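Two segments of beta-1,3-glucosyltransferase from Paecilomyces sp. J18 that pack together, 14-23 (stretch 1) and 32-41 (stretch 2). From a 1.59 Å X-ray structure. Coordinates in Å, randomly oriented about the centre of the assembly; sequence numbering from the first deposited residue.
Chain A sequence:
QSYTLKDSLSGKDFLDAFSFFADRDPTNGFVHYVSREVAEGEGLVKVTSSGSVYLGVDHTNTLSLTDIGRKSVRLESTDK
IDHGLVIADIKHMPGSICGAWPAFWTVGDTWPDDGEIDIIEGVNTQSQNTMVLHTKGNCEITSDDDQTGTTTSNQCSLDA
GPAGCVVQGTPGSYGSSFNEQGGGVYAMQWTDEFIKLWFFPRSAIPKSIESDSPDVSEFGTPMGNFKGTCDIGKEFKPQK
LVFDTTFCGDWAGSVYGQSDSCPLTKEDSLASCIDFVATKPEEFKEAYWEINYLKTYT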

ATOM      1  N   PHE A  14      10.388  -2.727 -14.244  1.00 12.42           N
ATOM      2  CA  PHE A  14       9.552  -2.802 -13.058  1.00 10.79           C
ATOM      3  C   PHE A  14       8.412  -3.781 -13.323  1.00 12.68           C
ATOM      4  O   PHE A  14       8.209  -4.721 -12.562  1.00 12.34           O
ATOM      5  N   LEU A  15       7.663  -3.563 -14.397  1.00 14.18           N
ATOM      6  CA  LEU A  15       6.548  -4.450 -14.720  1.00 13.64           C
ATOM      7  C   LEU A  15       6.990  -5.916 -14.863  1.00 12.72           C
ATOM      8  O   LEU A  15       6.290  -6.832 -14.413  1.00 14.02           O
ATOM      9  N   ASP A  16       8.143  -6.135 -15.485  1.00 12.55           N
ATOM     10  CA  ASP A  16       8.651  -7.492 -15.674  1.00 15.04           C
ATOM     11  C   ASP A  16       9.030  -8.173 -14.362  1.00 17.11           C
ATOM     12  O   ASP A  16       9.171  -9.392 -14.318  1.00 18.90           O
ATOM     13  N   ALA A  17       9.198  -7.390 -13.297  1.00 13.42           N
ATOM     14  CA  ALA A  17       9.637  -7.923 -12.004  1.00 12.02           C
ATOM     15  C   ALA A  17       8.482  -8.296 -11.084  1.00 14.02           C
ATOM     16  O   ALA A  17       8.698  -8.655  -9.927  1.00 15.24           O
ATOM     17  N   PHE A  18       7.259  -8.213 -11.599  1.00 13.24           N
ATOM     18  CA  PHE A  18       6.076  -8.564 -10.818  1.00 13.06           C
ATOM     19  C   PHE A  18       5.217  -9.559 -11.575  1.00 12.13           C
ATOM     20  O   PHE A  18       5.173  -9.539 -12.804  1.00 15.61           O
ATOM     21  N   SER A  19       4.546 -10.438 -10.846  1.00 12.18           N
ATOM     22  CA  SER A  19       3.497 -11.251 -11.442  1.00 13.18           C
ATOM     23  C   SER A  19       2.185 -10.536 -11.195  1.00 14.80           C
ATOM     24  O   SER A  19       2.054  -9.782 -10.225  1.00 15.24           O
ATOM     25  N   PHE A  20       1.213 -10.760 -12.074  1.00 11.21           N
ATOM     26  CA  PHE A  20      -0.094 -10.143 -11.929  1.00  9.95           C
ATOM     27  C   PHE A  20      -1.076 -11.139 -11.321  1.00 11.81           C
ATOM     28  O   PHE A  20      -1.408 -12.159 -11.935  1.00 14.74           O
ATOM     29  N   PHE A  21      -1.532 -10.845 -10.110  1.00 11.35           N
ATOM     30  CA  PHE A  21      -2.511 -11.695  -9.430  1.00 10.62           C
ATOM     31  C   PHE A  21      -3.854 -11.480 -10.096  1.00 12.14           C
ATOM     32  O   PHE A  21      -4.317 -10.347 -10.202  1.00 13.71           O
ATOM     33  N   ALA A  22      -4.500 -12.559 -10.528  1.00 12.50           N
ATOM     34  CA  ALA A  22      -5.709 -12.412 -11.335  1.00 11.59           C
ATOM     35  C   ALA A  22      -6.850 -13.299 -10.863  1.00 13.37           C
ATOM     36  O   ALA A  22      -7.778 -13.586 -11.620  1.00 18.49           O
ATOM     37  N   ASP A  23      -6.785 -13.719  -9.605  1.00 14.62           N
ATOM     38  CA  ASP A  23      -7.853 -14.518  -9.009  1.00 14.64           C
ATOM     39  C   ASP A  23      -8.808 -13.644  -8.196  1.00 15.19           C
ATOM     40  O   ASP A  23      -8.641 -12.420  -8.128  1.00 13.13           O
ATOM     41  N   HIS A  32     -12.132  -6.751  -9.949  1.00  9.36           N
ATOM     42  CA  HIS A  32     -11.850  -7.782 -10.930  1.00  9.83           C
ATOM     43  C   HIS A  32     -10.381  -7.638 -11.301  1.00 11.85           C
ATOM     44  O   HIS A  32     -10.011  -6.822 -12.148  1.00 11.84           O
ATOM     45  N   TYR A  33      -9.543  -8.425 -10.645  1.00  8.90           N
ATOM     46  CA  TYR A  33      -8.115  -8.376 -10.904  1.00  7.77           C
ATOM     47  C   TYR A  33      -7.833  -9.060 -12.239  1.00 12.67           C
ATOM     48  O   TYR A  33      -8.290 -10.187 -12.474  1.00 13.24           O
ATOM     49  N   VAL A  34      -7.086  -8.389 -13.108  1.00 10.24           N
ATOM     50  CA  VAL A  34      -6.840  -8.904 -14.463  1.00  8.79           C
ATOM     51  C   VAL A  34      -5.355  -9.100 -14.779  1.00 10.04           C
ATOM     52  O   VAL A  34      -4.480  -8.546 -14.110  1.00 11.16           O
ATOM     53  N   SER A  35      -5.081  -9.901 -15.808  1.00 12.52           N
ATOM     54  CA  SER A  35      -3.714 -10.201 -16.219  1.00 12.35           C
ATOM     55  C   SER A  35      -3.071  -8.972 -16.825  1.00 11.09           C
ATOM     56  O   SER A  35      -3.761  -8.005 -17.170  1.00 12.90           O
ATOM     57  N   ARG A  36      -1.749  -9.002 -16.953  1.00 10.44           N
ATOM     58  CA  ARG A  36      -1.027  -7.869 -17.526  1.00 11.43           C
ATOM     59  C   ARG A  36      -1.460  -7.523 -18.952  1.00 12.28           C
ATOM     60  O   ARG A  36      -1.671  -6.349 -19.259  1.00 13.96           O
ATOM     61  N   GLU A  37      -1.606  -8.519 -19.824  1.00 11.85           N
ATOM     62  CA  GLU A  37      -1.998  -8.218 -21.204  1.00 12.69           C
ATOM     63  C   GLU A  37      -3.406  -7.615 -21.288  1.00  9.39           C
ATOM     64  O   GLU A  37      -3.659  -6.744 -22.129  1.00 13.82           O
ATOM     65  N   VAL A  38      -4.307  -8.045 -20.409  1.00 10.64           N
ATOM     66  CA  VAL A  38      -5.637  -7.457 -20.375  1.00 11.56           C
ATOM     67  C   VAL A  38      -5.543  -6.019 -19.887  1.00 10.61           C
ATOM     68  O   VAL A  38      -6.151  -5.120 -20.465  1.00 13.26           O
ATOM     69  N   ALA A  39      -4.746  -5.804 -18.845  1.00 10.45           N
ATOM     70  CA  ALA A  39      -4.608  -4.479 -18.247  1.00  9.03           C
ATOM     71  C   ALA A  39      -4.004  -3.493 -19.234  1.00 11.94           C
ATOM     72  O   ALA A  39      -4.450  -2.341 -19.334  1.00 13.70           O
ATOM     73  N   GLU A  40      -2.993  -3.940 -19.972  1.00 12.28           N
ATOM     74  CA  GLU A  40      -2.359  -3.078 -20.958  1.00 10.65           C
ATOM     75  C   GLU A  40      -3.322  -2.740 -22.087  1.00 14.63           C
ATOM     76  O   GLU A  40      -3.342  -1.614 -22.581  1.00 15.22           O
ATOM     77  N   GLY A  41      -4.136  -3.711 -22.485  1.00 16.06           N
ATOM     78  CA  GLY A  41      -5.082  -3.495 -23.568  1.00 12.78           C
ATOM     79  C   GLY A  41      -6.193  -2.521 -23.222  1.00 13.26           C
ATOM     80  O   GLY A  41      -6.721  -1.827 -24.094  1.00 22.32           O
TER

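The strongest polar link between the two stretches is a salt bridge between D16 and R36, in the first turn of the helix 36-41. R36 NH2 donates to D16 OD1 over 2.8 Å with an N-H...O angle of 162°, and the carboxylate oxygen lies at the edge of the guanidinium, near its plane, as a well-formed bond requires. The CA-to-CB bond of D16 points away from the second stretch, but its m rotamer (chi1 -71°) brings the carboxylate back within reach. R36 leaves its backbone sideways and is fully extended, with chi1, chi2 and chi3 all t, so that its charge is carried across to the first stretch. A second acid steadies it from within its own helix: R36 NE donates to E40 OE2 at 2.8 Å and 178°, a nearly linear salt bridge one turn along. The guanidinium is thus held by a carboxylate from each stretch.

Water extends this polar cluster. Water 1 accepts from R36 NH2 at 3.0 Å and lies 2.9 Å from F18 O, bridging the arginine to the backbone of the first stretch. Farther along, where the segments run without a direct backbone hydrogen bond between them, two more waters fill the gap. Water 2 lies 2.7 Å from F21 O and 2.8 Å from V34 O, bridging the two carbonyls, while water 3 donates to D23 O at 2.7 Å and accepts from Y33 N at 3.0 Å. The turn into the helix is secured locally by S35, whose p rotamer allows OG to accept a weak capping bond from V38 N at 3.5 Å and to donate to E37 OE2 at 2.8 Å.

R36 is also central to the apolar packing, and it buries more area against the opposing stretch than any other residue here. Its CB sits 3.5 Å from the centroid of the F20 ring, only 2° off the ring normal, a CH-pi contact squarely over the face. F20 points toward the second stretch in an m rotamer (chi1 -79°); its CD1 comes within 3.5 Å of R36 N, and V34 O approaches the ring edge, 3.9 Å from CD1. At the far end of the arginine, L15, likewise pointing toward the second stretch, with chi1 m and chi2 t, places CB over one face of the guanidinium, 3.6 Å from R36 CZ. R36 is therefore packed at its base by the F20 ring and over one face of its tip by L15.

The other aromatic contact pairs F21 with Y33. Y33 points toward the first stretch with chi1 m (-81°), whereas F21 starts out sideways and its t rotamer brings the ring nearer. Their planes meet at 83° with centroids 5.9 Å apart, an oblique arrangement in which F21 CD2 and Y33 CD2 approach to 3.7 Å. Y33 CB also packs 3.3 Å from F21 O, and D23 O lies at the edge of the tyrosine ring, 3.9 Å from Y33 CD2. Beside this pair, A22 CB reaches V34 C at 4.1 Å.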

ATOM      1  CB  PHE A  14       8.997  -1.411 -12.717  1.00 12.80           C
ATOM      2  CG  PHE A  14       8.036  -1.402 -11.557  1.00 11.31           C
ATOM      3  CD1 PHE A  14       8.484  -1.170 -10.262  1.00 11.87           C
ATOM      4  CD2 PHE A  14       6.674  -1.615 -11.776  1.00 10.51           C
ATOM      5  CE1 PHE A  14       7.597  -1.156  -9.202  1.00 10.26           C
ATOM      6  CE2 PHE A  14       5.785  -1.610 -10.726  1.00 12.21           C
ATOM      7  CZ  PHE A  14       6.241  -1.367  -9.437  1.00 10.42           C
ATOM      8  CB  LEU A  15       5.838  -3.974 -15.990  1.00 11.48           C
ATOM      9  CG  LEU A  15       5.091  -2.648 -15.875  1.00 13.24           C
ATOM     10  CD1 LEU A  15       4.591  -2.196 -17.239  1.00 15.16           C
ATOM     11  CD2 LEU A  15       3.929  -2.762 -14.880  1.00 12.58           C
ATOM     12  CB  ASP A  16       9.872  -7.486 -16.601  1.00 14.37           C
ATOM     13  CG  ASP A  16       9.518  -7.190 -18.044  1.00 17.96           C
ATOM     14  OD1 ASP A  16       8.334  -7.309 -18.417  1.00 19.42           O
ATOM     15  OD2 ASP A  16      10.437  -6.855 -18.819  1.00 21.60           O
ATOM     16  CB  ALA A  17      10.561  -6.929 -11.315  1.00 14.98           C
ATOM     17  CB  PHE A  18       5.239  -7.311 -10.503  1.00 11.03           C
ATOM     18  CG  PHE A  18       5.870  -6.397  -9.489  1.00 11.93           C
ATOM     19  CD1 PHE A  18       5.473  -6.450  -8.161  1.00 12.59           C
ATOM     20  CD2 PHE A  18       6.858  -5.491  -9.858  1.00 15.10           C
ATOM     21  CE1 PHE A  18       6.050  -5.620  -7.210  1.00 11.02           C
ATOM     22  CE2 PHE A  18       7.436  -4.658  -8.918  1.00 14.47           C
ATOM     23  CZ  PHE A  18       7.033  -4.721  -7.591  1.00 12.41           C
ATOM     24  CB  SER A  19       3.464 -12.643 -10.814  1.00 18.09           C
ATOM     25  OG  SER A  19       3.223 -12.577  -9.421  1.00 19.96           O
ATOM     26  CB  PHE A  20      -0.611  -9.639 -13.277  1.00 12.43           C
ATOM     27  CG  PHE A  20       0.001  -8.328 -13.716  1.00 13.59           C
ATOM     28  CD1 PHE A  20      -0.812  -7.255 -14.055  1.00 16.36           C
ATOM     29  CD2 PHE A  20       1.380  -8.169 -13.784  1.00 13.92           C
ATOM     30  CE1 PHE A  20      -0.256  -6.044 -14.467  1.00 20.02           C
ATOM     31  CE2 PHE A  20       1.943  -6.961 -14.193  1.00 15.43           C
ATOM     32  CZ  PHE A  20       1.123  -5.901 -14.530  1.00 16.85           C
ATOM     33  CB  PHE A  21      -2.586 -11.313  -7.946  1.00 11.93           C
ATOM     34  CG  PHE A  21      -3.604 -12.106  -7.154  1.00 12.60           C
ATOM     35  CD1 PHE A  21      -3.244 -13.295  -6.534  1.00 17.68           C
ATOM     36  CD2 PHE A  21      -4.910 -11.648  -7.014  1.00 11.11           C
ATOM     37  CE1 PHE A  21      -4.175 -14.022  -5.793  1.00 16.74           C
ATOM     38  CE2 PHE A  21      -5.844 -12.369  -6.277  1.00 14.08           C
ATOM     39  CZ  PHE A  21      -5.473 -13.556  -5.669  1.00 15.26           C
ATOM     40  CB  ALA A  22      -5.397 -12.672 -12.803  1.00 13.04           C
ATOM     41  CB  ASP A  23      -7.257 -15.605  -8.123  1.00 21.68           C
ATOM     42  CG  ASP A  23      -6.526 -16.661  -8.918  1.00 33.58           C
ATOM     43  OD1 ASP A  23      -6.999 -17.005 -10.022  1.00 37.08           O
ATOM     44  OD2 ASP A  23      -5.477 -17.140  -8.440  1.00 36.29           O
ATOM     45  CB  HIS A  32     -12.747  -7.595 -12.151  1.00  9.48           C
ATOM     46  CG  HIS A  32     -12.720  -8.735 -13.126  1.00 13.22           C
ATOM     47  ND1 HIS A  32     -11.801  -9.759 -13.066  1.00 21.39           N
ATOM     48  CD2 HIS A  32     -13.521  -9.009 -14.184  1.00 17.45           C
ATOM     49  CE1 HIS A  32     -12.031 -10.612 -14.049  1.00 20.76           C
ATOM     50  NE2 HIS A  32     -13.068 -10.182 -14.741  1.00 23.50           N
ATOM     51  CB  TYR A  33      -7.373  -9.077  -9.782  1.00 11.20           C
ATOM     52  CG  TYR A  33      -7.175  -8.245  -8.533  1.00  8.89           C
ATOM     53  CD1 TYR A  33      -6.849  -6.892  -8.603  1.00  9.19           C
ATOM     54  CD2 TYR A  33      -7.293  -8.824  -7.277  1.00  9.23           C
ATOM     55  CE1 TYR A  33      -6.640  -6.147  -7.440  1.00  9.52           C
ATOM     56  CE2 TYR A  33      -7.095  -8.088  -6.120  1.00  9.29           C
ATOM     57  CZ  TYR A  33      -6.767  -6.752  -6.211  1.00 10.36           C
ATOM     58  OH  TYR A  33      -6.551  -6.028  -5.056  1.00  9.22           O
ATOM     59  CB  VAL A  34      -7.481  -8.018 -15.540  1.00 12.67           C
ATOM     60  CG1 VAL A  34      -8.994  -7.975 -15.351  1.00 12.00           C
ATOM     61  CG2 VAL A  34      -6.886  -6.609 -15.505  1.00 12.85           C
ATOM     62  CB  SER A  35      -3.693 -11.333 -17.238  1.00 12.82           C
ATOM     63  OG  SER A  35      -4.306 -10.918 -18.450  1.00 14.69           O
ATOM     64  CB  ARG A  36       0.486  -8.089 -17.455  1.00 13.38           C
ATOM     65  CG  ARG A  36       1.299  -6.985 -18.121  1.00 13.73           C
ATOM     66  CD  ARG A  36       2.771  -7.141 -17.811  1.00 16.48           C
ATOM     67  NE  ARG A  36       3.589  -6.226 -18.602  1.00 15.17           N
ATOM     68  CZ  ARG A  36       4.918  -6.237 -18.608  1.00 19.14           C
ATOM     69  NH1 ARG A  36       5.586  -5.375 -19.367  1.00 19.10           N
ATOM     70  NH2 ARG A  36       5.575  -7.121 -17.870  1.00 18.58           N
ATOM     71  CB  GLU A  37      -1.839  -9.435 -22.128  1.00 15.83           C
ATOM     72  CG  GLU A  37      -2.821 -10.559 -21.881  1.00 18.43           C
ATOM     73  CD  GLU A  37      -2.401 -11.518 -20.776  1.00 23.18           C
ATOM     74  OE1 GLU A  37      -1.288 -11.368 -20.204  1.00 20.50           O
ATOM     75  OE2 GLU A  37      -3.207 -12.432 -20.475  1.00 19.31           O
ATOM     76  CB  VAL A  38      -6.604  -8.254 -19.487  1.00 12.01           C
ATOM     77  CG1 VAL A  38      -7.853  -7.447 -19.215  1.00 13.31           C
ATOM     78  CG2 VAL A  38      -6.977  -9.564 -20.158  1.00 15.85           C
ATOM     79  CB  ALA A  39      -3.755  -4.559 -17.002  1.00 10.49           C
ATOM     80  CB  GLU A  40      -1.069  -3.709 -21.483  1.00 10.05           C
ATOM     81  CG  GLU A  40       0.064  -3.662 -20.443  1.00 13.69           C
ATOM     82  CD  GLU A  40       1.267  -4.495 -20.831  1.00 19.43           C
ATOM     83  OE1 GLU A  40       1.145  -5.329 -21.754  1.00 26.30           O
ATOM     84  OE2 GLU A  40       2.333  -4.325 -20.195  1.00 18.90           O
TER
HETATM   85  O   HOH W   1       4.813  -9.025 -15.631  1.00 19.33           O
HETATM   86  O   HOH W   2      -3.498  -8.109 -11.529  1.00 11.50           O
HETATM   87  O   HOH W   3     -10.546 -10.734  -9.049  1.00 13.90           O